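PDB 3VTG: high choriolytic enzyme 1 from Oryzias latipes, which breaks down the inner layer of the fish egg envelope at hatching, acting as a zinc-dependent endopeptidase of the astacin family. Local coordinates for residues S73-K78 with L101-G106; D115-V120 with F135-T140; L143-D148 with I190-V195; Y155-F160 with V177-R182. All blocks are in the same frame, centred on the assembly; numbering follows the deposited sequence.

Contact 1 of 4, residues S73-K78 with L101-G106. With ZN (zinc ion), chain B.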
loop_
_atom_site.group_PDB
_atom_site.type_symbol
_atom_site.label_atom_id
_atom_site.label_comp_id
_atom_site.label_asym_id
_atom_site.label_seq_id
_atom_site.Cartn_x
_atom_site.Cartn_y
_atom_site.Cartn_z
ATOM N N SER A 73 3.144 3.898 -5.963
ATOM C CA SER A 73 1.889 3.770 -6.681
ATOM C C SER A 73 1.044 5.003 -6.444
ATOM O O SER A 73 1.181 5.682 -5.422
ATOM C CB SER A 73 1.117 2.534 -6.208
ATOM O OG SER A 73 -0.163 2.471 -6.817
ATOM N N GLU A 74 0.165 5.283 -7.401
ATOM C CA GLU A 74 -0.911 6.239 -7.196
ATOM C C GLU A 74 -1.889 5.681 -6.159
ATOM O O GLU A 74 -1.976 4.462 -5.971
ATOM C CB GLU A 74 -1.639 6.506 -8.516
ATOM C CG GLU A 74 -0.745 6.973 -9.660
ATOM C CD GLU A 74 -0.255 8.406 -9.512
ATOM O OE1 GLU A 74 -0.783 9.154 -8.658
ATOM O OE2 GLU A 74 0.663 8.793 -10.269
ATOM N N LEU A 75 -2.611 6.574 -5.486
ATOM C CA LEU A 75 -3.617 6.190 -4.495
ATOM C C LEU A 75 -4.999 6.038 -5.115
ATOM O O LEU A 75 -5.578 7.013 -5.592
ATOM C CB LEU A 75 -3.697 7.237 -3.383
ATOM C CG LEU A 75 -2.840 7.120 -2.130
ATOM C CD1 LEU A 75 -3.049 8.366 -1.284
ATOM C CD2 LEU A 75 -3.204 5.871 -1.342
ATOM N N GLY A 76 -5.535 4.820 -5.091
ATOM C CA GLY A 76 -6.862 4.551 -5.642
ATOM C C GLY A 76 -6.864 4.509 -7.160
ATOM O O GLY A 76 -5.800 4.503 -7.788
ATOM N N ARG A 77 -8.060 4.468 -7.744
ATOM C CA ARG A 77 -8.226 4.520 -9.199
ATOM C C ARG A 77 -8.179 5.971 -9.667
ATOM O O ARG A 77 -8.998 6.795 -9.249
ATOM C CB ARG A 77 -9.539 3.848 -9.635
ATOM C CG ARG A 77 -9.867 4.010 -11.119
ATOM C CD ARG A 77 -11.009 3.109 -11.576
ATOM N NE ARG A 77 -12.270 3.402 -10.895
ATOM C CZ ARG A 77 -13.408 3.749 -11.494
ATOM N NH1 ARG A 77 -13.488 3.850 -12.817
ATOM N NH2 ARG A 77 -14.483 3.986 -10.755
ATOM N N LYS A 78 -7.220 6.272 -10.536
ATOM C CA LYS A 78 -6.986 7.643 -10.988
ATOM C C LYS A 78 -7.682 7.958 -12.305
ATOM O O LYS A 78 -7.839 9.125 -12.661
ATOM C CB LYS A 78 -5.485 7.915 -11.127
ATOM C CG LYS A 78 -4.675 7.676 -9.862
ATOM C CD LYS A 78 -5.049 8.632 -8.738
ATOM C CE LYS A 78 -4.569 10.046 -9.021
ATOM N NZ LYS A 78 -4.786 10.948 -7.859
ATOM N N LEU A 101 0.422 -2.480 -4.324
ATOM C CA LEU A 101 -0.920 -2.803 -4.797
ATOM C C LEU A 101 -1.994 -2.288 -3.832
ATOM O O LEU A 101 -3.064 -1.854 -4.259
ATOM C CB LEU A 101 -1.059 -4.307 -5.046
ATOM C CG LEU A 101 -0.225 -4.873 -6.203
ATOM C CD1 LEU A 101 -0.156 -6.389 -6.106
ATOM C CD2 LEU A 101 -0.759 -4.445 -7.566
ATOM N N ASN A 102 -1.695 -2.318 -2.532
ATOM C CA ASN A 102 -2.584 -1.729 -1.529
ATOM C C ASN A 102 -2.753 -0.214 -1.676
ATOM O O ASN A 102 -3.857 0.301 -1.471
ATOM C CB ASN A 102 -2.150 -2.103 -0.113
ATOM C CG ASN A 102 -2.805 -3.378 0.367
ATOM O OD1 ASN A 102 -3.993 -3.388 0.707
ATOM N ND2 ASN A 102 -2.038 -4.466 0.389
ATOM N N HIS A 103 -1.680 0.491 -2.041
ATOM C CA HIS A 103 -1.795 1.912 -2.390
ATOM C C HIS A 103 -2.757 2.086 -3.538
ATOM O O HIS A 103 -3.642 2.946 -3.488
ATOM C CB HIS A 103 -0.452 2.517 -2.784
ATOM C CG HIS A 103 0.457 2.858 -1.624
ATOM N ND1 HIS A 103 0.033 3.498 -0.515
ATOM C CD2 HIS A 103 1.827 2.673 -1.467
ATOM C CE1 HIS A 103 1.075 3.690 0.318
ATOM N NE2 HIS A 103 2.173 3.184 -0.267
ATOM N N ALA A 104 -2.596 1.269 -4.583
ATOM C CA ALA A 104 -3.469 1.326 -5.760
ATOM C C ALA A 104 -4.935 1.081 -5.399
ATOM O O ALA A 104 -5.835 1.622 -6.044
ATOM C CB ALA A 104 -3.003 0.345 -6.828
ATOM N N LEU A 105 -5.173 0.286 -4.357
ATOM C CA LEU A 105 -6.531 0.061 -3.857
ATOM C C LEU A 105 -7.122 1.259 -3.109
ATOM O O LEU A 105 -8.344 1.368 -2.978
ATOM C CB LEU A 105 -6.590 -1.186 -2.973
ATOM C CG LEU A 105 -6.363 -2.546 -3.634
ATOM C CD1 LEU A 105 -6.456 -3.644 -2.587
ATOM C CD2 LEU A 105 -7.350 -2.788 -4.764
ATOM N N GLY A 106 -6.256 2.140 -2.612
ATOM C CA GLY A 106 -6.685 3.350 -1.909
ATOM C C GLY A 106 -6.190 3.491 -0.479
ATOM O O GLY A 106 -6.670 4.354 0.257
HETATM ZN ZN ZN B . 4.131 3.052 0.518
HETATM O O HOH W 1 5.016 3.102 -1.418
HETATM O O HOH W 2 6.371 3.031 1.063
#

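Contact 2 of 4, residues D115-V120 with F135-T140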
loop_
_atom_site.group_PDB
_atom_site.type_symbol
_atom_site.label_atom_id
_atom_site.label_comp_id
_atom_site.label_asym_id
_atom_site.label_seq_id
_atom_site.Cartn_x
_atom_site.Cartn_y
_atom_site.Cartn_z
ATOM N N ASP A 115 -5.485 8.857 13.906
ATOM C CA ASP A 115 -5.334 8.517 15.320
ATOM C C ASP A 115 -3.903 8.125 15.717
ATOM O O ASP A 115 -3.677 7.656 16.830
ATOM C CB ASP A 115 -6.330 7.409 15.712
ATOM C CG ASP A 115 -6.144 6.121 14.915
ATOM O OD1 ASP A 115 -5.292 6.067 14.003
ATOM O OD2 ASP A 115 -6.867 5.149 15.206
ATOM N N ARG A 116 -2.945 8.346 14.818
ATOM C CA ARG A 116 -1.581 7.827 14.985
ATOM C C ARG A 116 -0.839 8.290 16.244
ATOM O O ARG A 116 -0.009 7.551 16.771
ATOM C CB ARG A 116 -0.738 8.103 13.731
ATOM C CG ARG A 116 -0.386 9.567 13.495
ATOM C CD ARG A 116 1.018 9.888 13.983
ATOM N NE ARG A 116 1.376 11.294 13.790
ATOM C CZ ARG A 116 1.779 11.820 12.635
ATOM N NH1 ARG A 116 1.865 11.067 11.545
ATOM N NH2 ARG A 116 2.093 13.109 12.567
ATOM N N ASP A 117 -1.130 9.502 16.717
ATOM C CA ASP A 117 -0.431 10.052 17.885
ATOM C C ASP A 117 -0.749 9.302 19.189
ATOM O O ASP A 117 -0.085 9.509 20.204
ATOM C CB ASP A 117 -0.682 11.563 18.026
ATOM C CG ASP A 117 0.103 12.391 17.006
ATOM O OD1 ASP A 117 1.141 11.918 16.496
ATOM O OD2 ASP A 117 -0.321 13.535 16.722
ATOM N N SER A 118 -1.749 8.425 19.149
ATOM C CA SER A 118 -2.053 7.553 20.282
ATOM C C SER A 118 -1.246 6.247 20.252
ATOM O O SER A 118 -1.359 5.426 21.166
ATOM C CB SER A 118 -3.551 7.241 20.327
ATOM O OG SER A 118 -4.311 8.432 20.374
ATOM N N TYR A 119 -0.433 6.063 19.208
ATOM C CA TYR A 119 0.264 4.788 18.972
ATOM C C TYR A 119 1.738 4.951 18.635
ATOM O O TYR A 119 2.543 4.070 18.931
ATOM C CB TYR A 119 -0.448 3.975 17.876
ATOM C CG TYR A 119 -1.927 3.854 18.143
ATOM C CD1 TYR A 119 -2.435 2.822 18.929
ATOM C CD2 TYR A 119 -2.811 4.814 17.664
ATOM C CE1 TYR A 119 -3.793 2.737 19.200
ATOM C CE2 TYR A 119 -4.168 4.743 17.933
ATOM C CZ TYR A 119 -4.652 3.704 18.700
ATOM O OH TYR A 119 -6.000 3.650 18.967
ATOM N N VAL A 120 2.085 6.072 18.007
ATOM C CA VAL A 120 3.476 6.351 17.653
ATOM C C VAL A 120 3.832 7.802 17.928
ATOM O O VAL A 120 2.960 8.678 17.940
ATOM C CB VAL A 120 3.808 6.015 16.172
ATOM C CG1 VAL A 120 3.666 4.523 15.886
ATOM C CG2 VAL A 120 2.971 6.846 15.204
ATOM N N PHE A 135 5.469 11.593 6.748
ATOM C CA PHE A 135 5.047 11.335 8.120
ATOM C C PHE A 135 3.902 12.260 8.548
ATOM O O PHE A 135 3.470 12.222 9.701
ATOM C CB PHE A 135 6.240 11.478 9.076
ATOM C CG PHE A 135 7.385 10.543 8.778
ATOM C CD1 PHE A 135 7.564 9.380 9.522
ATOM C CD2 PHE A 135 8.291 10.828 7.756
ATOM C CE1 PHE A 135 8.622 8.521 9.254
ATOM C CE2 PHE A 135 9.349 9.970 7.480
ATOM C CZ PHE A 135 9.516 8.819 8.234
ATOM N N ASN A 136 3.422 13.092 7.624
ATOM C CA ASN A 136 2.289 13.981 7.897
ATOM C C ASN A 136 1.006 13.208 8.184
ATOM O O ASN A 136 0.674 12.266 7.468
ATOM C CB ASN A 136 2.050 14.929 6.720
ATOM C CG ASN A 136 3.151 15.959 6.556
ATOM O OD1 ASN A 136 4.026 16.102 7.409
ATOM N ND2 ASN A 136 3.106 16.690 5.447
ATOM N N LYS A 137 0.299 13.612 9.236
ATOM C CA LYS A 137 -0.988 13.020 9.593
ATOM C C LYS A 137 -2.047 13.372 8.547
ATOM O O LYS A 137 -2.110 14.511 8.083
ATOM C CB LYS A 137 -1.423 13.528 10.968
ATOM C CG LYS A 137 -2.648 12.840 11.555
ATOM C CD LYS A 137 -3.117 13.536 12.825
ATOM C CE LYS A 137 -2.121 13.365 13.960
ATOM N NZ LYS A 137 -2.513 14.144 15.167
ATOM N N HIS A 138 -2.873 12.392 8.180
ATOM C CA HIS A 138 -3.960 12.612 7.224
ATOM C C HIS A 138 -5.302 12.292 7.814
ATOM O O HIS A 138 -5.404 11.539 8.785
ATOM C CB HIS A 138 -3.747 11.794 5.952
ATOM C CG HIS A 138 -2.449 12.093 5.242
ATOM N ND1 HIS A 138 -2.029 13.347 4.997
ATOM C CD2 HIS A 138 -1.480 11.243 4.716
ATOM C CE1 HIS A 138 -0.848 13.305 4.352
ATOM N NE2 HIS A 138 -0.513 12.017 4.182
ATOM N N ASP A 139 -6.342 12.876 7.224
ATOM C CA ASP A 139 -7.723 12.598 7.606
ATOM C C ASP A 139 -8.182 11.327 6.897
ATOM O O ASP A 139 -8.836 11.370 5.850
ATOM C CB ASP A 139 -8.624 13.786 7.253
ATOM C CG ASP A 139 -10.026 13.667 7.839
ATOM O OD1 ASP A 139 -10.240 12.845 8.755
ATOM O OD2 ASP A 139 -10.920 14.419 7.388
ATOM N N THR A 140 -7.821 10.195 7.488
ATOM C CA THR A 140 -8.009 8.889 6.872
ATOM C C THR A 140 -9.383 8.317 7.193
ATOM O O THR A 140 -9.949 8.598 8.249
ATOM C CB THR A 140 -6.925 7.905 7.356
ATOM O OG1 THR A 140 -6.849 7.942 8.789
ATOM C CG2 THR A 140 -5.563 8.277 6.782
HETATM O O HOH W 3 -3.460 11.291 16.246
#

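Contact 3 of 4, residues L143-D148 with I190-V195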
loop_
_atom_site.group_PDB
_atom_site.type_symbol
_atom_site.label_atom_id
_atom_site.label_comp_id
_atom_site.label_asym_id
_atom_site.label_seq_id
_atom_site.Cartn_x
_atom_site.Cartn_y
_atom_site.Cartn_z
ATOM N N LEU A 143 -12.196 2.982 8.566
ATOM C CA LEU A 143 -13.071 1.837 8.283
ATOM C C LEU A 143 -13.438 1.023 9.530
ATOM O O LEU A 143 -13.633 -0.193 9.454
ATOM C CB LEU A 143 -12.444 0.944 7.193
ATOM C CG LEU A 143 -12.184 1.589 5.825
ATOM C CD1 LEU A 143 -11.234 0.735 4.999
ATOM C CD2 LEU A 143 -13.480 1.825 5.065
ATOM N N ASN A 144 -13.542 1.715 10.665
ATOM C CA ASN A 144 -13.805 1.097 11.974
ATOM C C ASN A 144 -12.760 0.065 12.403
ATOM O O ASN A 144 -13.031 -0.801 13.239
ATOM C CB ASN A 144 -15.229 0.513 12.040
ATOM C CG ASN A 144 -16.291 1.582 12.223
ATOM O OD1 ASN A 144 -15.997 2.700 12.646
ATOM N ND2 ASN A 144 -17.537 1.237 11.919
ATOM N N THR A 145 -11.565 0.173 11.828
ATOM C CA THR A 145 -10.443 -0.686 12.194
ATOM C C THR A 145 -9.464 0.103 13.066
ATOM O O THR A 145 -9.403 1.332 12.967
ATOM C CB THR A 145 -9.723 -1.262 10.951
ATOM O OG1 THR A 145 -8.962 -0.237 10.296
ATOM C CG2 THR A 145 -10.727 -1.880 9.978
ATOM N N PRO A 146 -8.703 -0.591 13.932
ATOM C CA PRO A 146 -7.783 0.093 14.826
ATOM C C PRO A 146 -6.416 0.301 14.183
ATOM O O PRO A 146 -6.124 -0.274 13.128
ATOM C CB PRO A 146 -7.657 -0.888 15.988
ATOM C CG PRO A 146 -7.763 -2.225 15.335
ATOM C CD PRO A 146 -8.641 -2.052 14.117
ATOM N N TYR A 147 -5.587 1.116 14.827
ATOM C CA TYR A 147 -4.201 1.276 14.428
ATOM C C TYR A 147 -3.508 -0.079 14.537
ATOM O O TYR A 147 -3.640 -0.771 15.545
ATOM C CB TYR A 147 -3.517 2.286 15.341
ATOM C CG TYR A 147 -2.209 2.809 14.804
ATOM C CD1 TYR A 147 -2.158 4.007 14.097
ATOM C CD2 TYR A 147 -1.019 2.106 15.003
ATOM C CE1 TYR A 147 -0.961 4.491 13.598
ATOM C CE2 TYR A 147 0.185 2.584 14.511
ATOM C CZ TYR A 147 0.207 3.776 13.812
ATOM O OH TYR A 147 1.396 4.256 13.321
ATOM N N ASP A 148 -2.781 -0.453 13.489
ATOM C CA ASP A 148 -2.160 -1.771 13.409
ATOM C C ASP A 148 -0.654 -1.658 13.188
ATOM O O ASP A 148 -0.198 -1.405 12.070
ATOM C CB ASP A 148 -2.821 -2.588 12.290
ATOM C CG ASP A 148 -2.296 -4.015 12.194
ATOM O OD1 ASP A 148 -1.483 -4.449 13.042
ATOM O OD2 ASP A 148 -2.716 -4.711 11.246
ATOM N N ILE A 190 -6.231 -7.050 5.436
ATOM C CA ILE A 190 -7.226 -7.831 4.697
ATOM C C ILE A 190 -8.650 -7.355 5.004
ATOM O O ILE A 190 -9.458 -7.159 4.092
ATOM C CB ILE A 190 -7.050 -9.348 4.968
ATOM C CG1 ILE A 190 -5.728 -9.859 4.367
ATOM C CG2 ILE A 190 -8.241 -10.158 4.460
ATOM C CD1 ILE A 190 -5.632 -9.787 2.855
ATOM N N THR A 191 -8.937 -7.147 6.288
ATOM C CA THR A 191 -10.252 -6.680 6.721
ATOM C C THR A 191 -10.596 -5.337 6.070
ATOM O O THR A 191 -11.712 -5.142 5.583
ATOM C CB THR A 191 -10.334 -6.587 8.260
ATOM O OG1 THR A 191 -10.114 -7.886 8.826
ATOM C CG2 THR A 191 -11.699 -6.068 8.713
ATOM N N ARG A 192 -9.624 -4.425 6.040
ATOM C CA ARG A 192 -9.821 -3.102 5.452
ATOM C C ARG A 192 -10.202 -3.158 3.974
ATOM O O ARG A 192 -11.104 -2.444 3.542
ATOM C CB ARG A 192 -8.577 -2.237 5.640
ATOM C CG ARG A 192 -8.371 -1.760 7.065
ATOM C CD ARG A 192 -6.933 -1.330 7.256
ATOM N NE ARG A 192 -6.654 -0.975 8.642
ATOM C CZ ARG A 192 -5.454 -0.636 9.099
ATOM N NH1 ARG A 192 -4.403 -0.619 8.289
ATOM N NH2 ARG A 192 -5.305 -0.322 10.377
ATOM N N ILE A 193 -9.513 -4.006 3.209
ATOM C CA ILE A 193 -9.852 -4.223 1.803
ATOM C C ILE A 193 -11.307 -4.683 1.683
ATOM O O ILE A 193 -12.077 -4.138 0.890
ATOM C CB ILE A 193 -8.910 -5.253 1.141
ATOM C CG1 ILE A 193 -7.470 -4.715 1.084
ATOM C CG2 ILE A 193 -9.412 -5.630 -0.250
ATOM C CD1 ILE A 193 -6.415 -5.776 0.826
ATOM N N ASN A 194 -11.676 -5.666 2.501
ATOM C CA ASN A 194 -13.016 -6.242 2.466
ATOM C C ASN A 194 -14.118 -5.263 2.864
ATOM O O ASN A 194 -15.210 -5.299 2.301
ATOM C CB ASN A 194 -13.080 -7.521 3.306
ATOM C CG ASN A 194 -12.318 -8.674 2.673
ATOM O OD1 ASN A 194 -11.824 -9.560 3.366
ATOM N ND2 ASN A 194 -12.223 -8.668 1.353
ATOM N N VAL A 195 -13.829 -4.385 3.821
ATOM C CA VAL A 195 -14.790 -3.362 4.230
ATOM C C VAL A 195 -14.927 -2.279 3.153
ATOM O O VAL A 195 -16.040 -1.939 2.749
ATOM C CB VAL A 195 -14.442 -2.747 5.607
ATOM C CG1 VAL A 195 -15.387 -1.602 5.943
ATOM C CG2 VAL A 195 -14.507 -3.804 6.701
#

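Contact 4 of 4, residues Y155-F160 with V177-R182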
loop_
_atom_site.group_PDB
_atom_site.type_symbol
_atom_site.label_atom_id
_atom_site.label_comp_id
_atom_site.label_asym_id
_atom_site.label_seq_id
_atom_site.Cartn_x
_atom_site.Cartn_y
_atom_site.Cartn_z
ATOM N N TYR A 155 5.472 2.109 8.115
ATOM C CA TYR A 155 6.913 2.343 7.994
ATOM C C TYR A 155 7.678 1.652 9.125
ATOM O O TYR A 155 7.180 1.536 10.252
ATOM C CB TYR A 155 7.210 3.841 8.085
ATOM C CG TYR A 155 7.136 4.653 6.804
ATOM C CD1 TYR A 155 6.558 4.148 5.634
ATOM C CD2 TYR A 155 7.629 5.956 6.783
ATOM C CE1 TYR A 155 6.492 4.918 4.479
ATOM C CE2 TYR A 155 7.567 6.731 5.640
ATOM C CZ TYR A 155 7.002 6.210 4.492
ATOM O OH TYR A 155 6.947 6.991 3.362
ATOM N N GLY A 156 8.899 1.218 8.828
ATOM C CA GLY A 156 9.829 0.777 9.865
ATOM C C GLY A 156 10.287 1.958 10.709
ATOM O O GLY A 156 10.134 3.119 10.303
ATOM N N ARG A 157 10.855 1.666 11.877
ATOM C CA ARG A 157 11.248 2.706 12.834
ATOM C C ARG A 157 12.391 3.587 12.334
ATOM O O ARG A 157 12.580 4.696 12.833
ATOM C CB ARG A 157 11.596 2.095 14.203
ATOM C CG ARG A 157 12.855 1.235 14.233
ATOM C CD ARG A 157 13.028 0.531 15.574
ATOM N NE ARG A 157 11.909 -0.362 15.885
ATOM C CZ ARG A 157 11.064 -0.204 16.906
ATOM N NH1 ARG A 157 11.200 0.811 17.750
ATOM N NH2 ARG A 157 10.078 -1.075 17.088
ATOM N N ASP A 158 13.138 3.081 11.355
ATOM C CA ASP A 158 14.289 3.784 10.800
ATOM C C ASP A 158 14.039 4.337 9.394
ATOM O O ASP A 158 14.974 4.757 8.716
ATOM C CB ASP A 158 15.531 2.876 10.818
ATOM C CG ASP A 158 15.336 1.577 10.038
ATOM O OD1 ASP A 158 14.188 1.247 9.667
ATOM O OD2 ASP A 158 16.345 0.873 9.802
ATOM N N ALA A 159 12.781 4.347 8.960
ATOM C CA ALA A 159 12.433 4.874 7.642
ATOM C C ALA A 159 12.839 6.339 7.550
ATOM O O ALA A 159 12.461 7.145 8.400
ATOM C CB ALA A 159 10.944 4.713 7.377
ATOM N N PHE A 160 13.636 6.665 6.533
ATOM C CA PHE A 160 14.126 8.031 6.303
ATOM C C PHE A 160 14.882 8.652 7.488
ATOM O O PHE A 160 14.891 9.871 7.656
ATOM C CB PHE A 160 12.984 8.946 5.830
ATOM C CG PHE A 160 12.325 8.480 4.564
ATOM C CD1 PHE A 160 13.019 8.501 3.359
ATOM C CD2 PHE A 160 11.015 8.020 4.574
ATOM C CE1 PHE A 160 12.419 8.072 2.187
ATOM C CE2 PHE A 160 10.409 7.588 3.402
ATOM C CZ PHE A 160 11.112 7.616 2.207
ATOM N N VAL A 177 7.523 -2.746 20.261
ATOM C CA VAL A 177 6.587 -3.354 19.313
ATOM C C VAL A 177 7.159 -3.236 17.893
ATOM O O VAL A 177 7.551 -2.143 17.481
ATOM C CB VAL A 177 5.193 -2.689 19.379
ATOM C CG1 VAL A 177 4.220 -3.389 18.444
ATOM C CG2 VAL A 177 4.652 -2.702 20.801
ATOM N N PRO A 178 7.229 -4.361 17.148
ATOM C CA PRO A 178 7.793 -4.307 15.795
ATOM C C PRO A 178 6.916 -3.531 14.824
ATOM O O PRO A 178 5.694 -3.668 14.843
ATOM C CB PRO A 178 7.848 -5.778 15.360
ATOM C CG PRO A 178 7.672 -6.575 16.599
ATOM C CD PRO A 178 6.858 -5.735 17.533
ATOM N N ILE A 179 7.555 -2.715 13.994
ATOM C CA ILE A 179 6.883 -2.011 12.905
ATOM C C ILE A 179 7.703 -2.155 11.627
ATOM O O ILE A 179 8.932 -2.240 11.674
ATOM C CB ILE A 179 6.625 -0.511 13.221
ATOM C CG1 ILE A 179 7.896 0.196 13.727
ATOM C CG2 ILE A 179 5.470 -0.358 14.209
ATOM C CD1 ILE A 179 7.784 1.708 13.781
ATOM N N GLY A 180 7.019 -2.210 10.491
ATOM C CA GLY A 180 7.690 -2.214 9.196
ATOM C C GLY A 180 7.791 -3.545 8.476
ATOM O O GLY A 180 8.503 -3.641 7.477
ATOM N N GLN A 181 7.081 -4.567 8.955
ATOM C CA GLN A 181 7.121 -5.879 8.296
ATOM C C GLN A 181 6.655 -5.786 6.846
ATOM O O GLN A 181 5.695 -5.077 6.536
ATOM C CB GLN A 181 6.311 -6.938 9.062
ATOM C CG GLN A 181 4.791 -6.772 9.050
ATOM C CD GLN A 181 4.103 -7.349 7.812
ATOM O OE1 GLN A 181 4.669 -8.169 7.085
ATOM N NE2 GLN A 181 2.867 -6.925 7.577
ATOM N N ARG A 182 7.357 -6.490 5.965
ATOM C CA ARG A 182 6.944 -6.611 4.568
ATOM C C ARG A 182 6.881 -8.082 4.153
ATOM O O ARG A 182 7.257 -8.452 3.038
ATOM C CB ARG A 182 7.858 -5.796 3.641
ATOM C CG ARG A 182 7.816 -4.288 3.869
ATOM C CD ARG A 182 6.456 -3.677 3.550
ATOM N NE ARG A 182 6.453 -2.227 3.733
ATOM C CZ ARG A 182 6.162 -1.605 4.873
ATOM N NH1 ARG A 182 5.834 -2.295 5.957
ATOM N NH2 ARG A 182 6.188 -0.280 4.931
HETATM O O HOH W 4 11.446 -1.170 12.285
HETATM O O HOH W 5 10.505 -2.405 14.681
#

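Contact 1 of 4, residues S73-K78 with L101-G106
Gly76 and Gly106 bring the two backbones to 3.9 Å between their CA atoms, where the loop after strand 71-73 runs against the end of helix 94-105. Gly76 N donates to His103 O at 3.1 Å, nearly straight at 163°. The same oxygen also accepts Gly106 N, at the end of its own helix, so two N-H groups grip it. Gly106, with positive phi, closes the helix in a Schellman motif, and at its backbone angles a side chain would jam against the preceding carbonyl. Ser73 meets the helix from the strand end, its CB 3.8 Å from His103 CB. Ser73 OG, anti to the backbone N (chi1 175°), packs 3.5 Å from Ala104 CB and donates to Glu74 O at 2.8 Å. An alanine at Ser73 would probably leave Glu74 O without its hydroxyl partner and open a small gap beside Ala104. Leu75 CD2 approaches the His103 ring obliquely, 4.1 Å from ND1, which is hydrogen-bonded to Phe107 O. The other ring nitrogen, His103 NE2, binds the zinc ion at 2.1 Å. With His99, His109 and two waters completing the metal shell, the contact backs the HExxH helix of an astacin metalloprotease at the glycine turn leading to His109.

Contact 2 of 4, residues D115-V120 with F135-T140
Arg116, Asp117 and Lys137 form a salt-bridge network that ties a 3-10 turn, residues 116-118, to the loop 135-140 in the part of the astacin domain that follows the zinc-binding helix. The ionic contacts centre on Asp117, whose two oxygens serve different partners. OD1 receives Arg116 NE at 2.8 Å within the turn, and OD2 receives Lys137 NZ at 2.8 Å across the contact. Both donors come from the same side, above the carboxylate plane; the two positive groups would probably favour its charged form.

Hydrogen bonding to the backbone falls to the other end of the guanidinium. Arg116 NH1 donates to Phe135 O at 2.7 Å, a bond of 149°, and NH2 adds a weak one to the same oxygen; NH1 also reaches Gln111 O. A bend at chi2 (99°) turns the chain toward this carbonyl. A leucine in place of Arg116 would probably leave Phe135 O without these donors and Asp117 OD1 without its ionic mate.

Van der Waals packing is added by Lys137, whose CB lies over one guanidinium face, toward its rim, 3.9 Å from Arg116 NH2. A water adds a bridge: water 3 accepts from Asp117 N at 3.0 Å and, weakly, from Lys137 NZ.

Contact 3 of 4, residues L143-D148 with I190-V195
Arg192 reaches Thr145 by a chain that leaves the helix with CG anti to the carbonyl carbon (chi1 -73°) and then runs extended from CG to NE, which carries the guanidinium beyond the helix surface to the loop 143-148. Thr145 answers with OG1 set between its own backbone N and carbonyl carbon (chi1 73°), and its CG2 is left to pack on the arginine stem, 3.7 Å from Arg192 CG. Arg192 NE donates to Thr145 OG1 at 2.9 Å and 156°, the oxygen tilted only modestly from the guanidinium plane. One residue further along, Pro146 O meets Arg192 NH2 at the edge of the same group, 2.9 Å away in a weak bond. The guanidinium also forms a salt bridge with Glu110 through NH2; the same carboxylate oxygen accepts from Asp148 N, and so links the arginine to the loop indirectly as well. Thr145 OG1 is also hydrogen-bonded to Asn142 O.

The arrangement fastens the C-terminal helix 187-196 of the astacin domain to the loop between strands 120-122 and 169-171, with the buried Arg192 spanning the two.

Leu143 packs at the other end of the contact. Its CD1 sits 3.5 Å from Arg192 O and 4.0 Å from Arg192 CB, crossing the root of the arginine chain. Leu143 CD2 makes an apolar contact with Val195 CG1 at 4.0 Å, the two side chains sliding past each other in opposite directions one turn along the helix, and Leu196 also touches Leu143. At the far end of the loop, Asp148 CB lies 3.9 Å from Arg192 NH2, while the Asp148 carboxylate is hydrogen-bonded to Ser150 and Ser186.

Contact 4 of 4, residues Y155-F160 with V177-R182
Arg157 presents one face of its guanidinium to Ile179, with CG1 above it, and its edge to the backbone of Val177 and Pro178. At that edge lies Val177 O, 2.8 Å from Arg157 NH2, with water 5 also near the plane. The group arrives there through a chain bent at chi3 (60°), and its NH1 is hydrogen-bonded to Pro175 O. The Arg182 guanidinium turns its edge to the start of the other segment, with Arg182 NH2 4.0 Å from Tyr155 N. Arg182 NH1 donates to Gln181 O at 2.8 Å in the guanidinium plane and also bonds to His154 O, which fixes its orientation. The Tyr155 ring has Arg182 NH2 obliquely beside it, meets the ring of the zinc ligand His109 at about 50° and packs edge-to-face with Phe135.

Two waters bridge the segments. Water 4 accepts from Arg157 N and donates to Ile179 O at 2.8 Å; water 5 accepts from both Arg157 NE and Ile179 N.

Ile179 packs between the two segments, its CD1 3.6 Å from Tyr155 O and 3.9 Å from Arg157 CB. The CA atoms of Gly156 and Gly180 come within 3.7 Å. A side chain at Gly180 would run into Gly156 CA, and its own backbone angles also call for glycine.

Tyr155 is the tyrosine that follows the Met-turn, as in other astacins, here near the zinc ion but not among its ligands; Arg182 touches His99. The contact is a surface one, joining loops before and after strand 169-171, where Ile179 and Tyr155 both rest on Ile169, and the second loop leads on to helix 187-196.

Overall arrangement
From the N terminus, contact 1 closes first, bringing the loop after strand 71-73 of the mixed sheet onto the end of helix 94-105. Contact 2 follows in series, closing the short loop that holds strand 120-122. Contact 3 then opens a long loop, from 143-148 to helix 187-196, and contact 4 closes a smaller one within it, around strand 169-171. Neighbours touch through side chains: Ile193 of contact 3 packs on Asn102 and Leu105 of contact 1, Tyr147 of contact 3 on Arg116, Tyr119 and Val120 of contact 2, and Phe135 of contact 2 on Tyr155 and Phe160 of contact 4. The C-terminal helix thereby links the zinc-binding helix to the later loops.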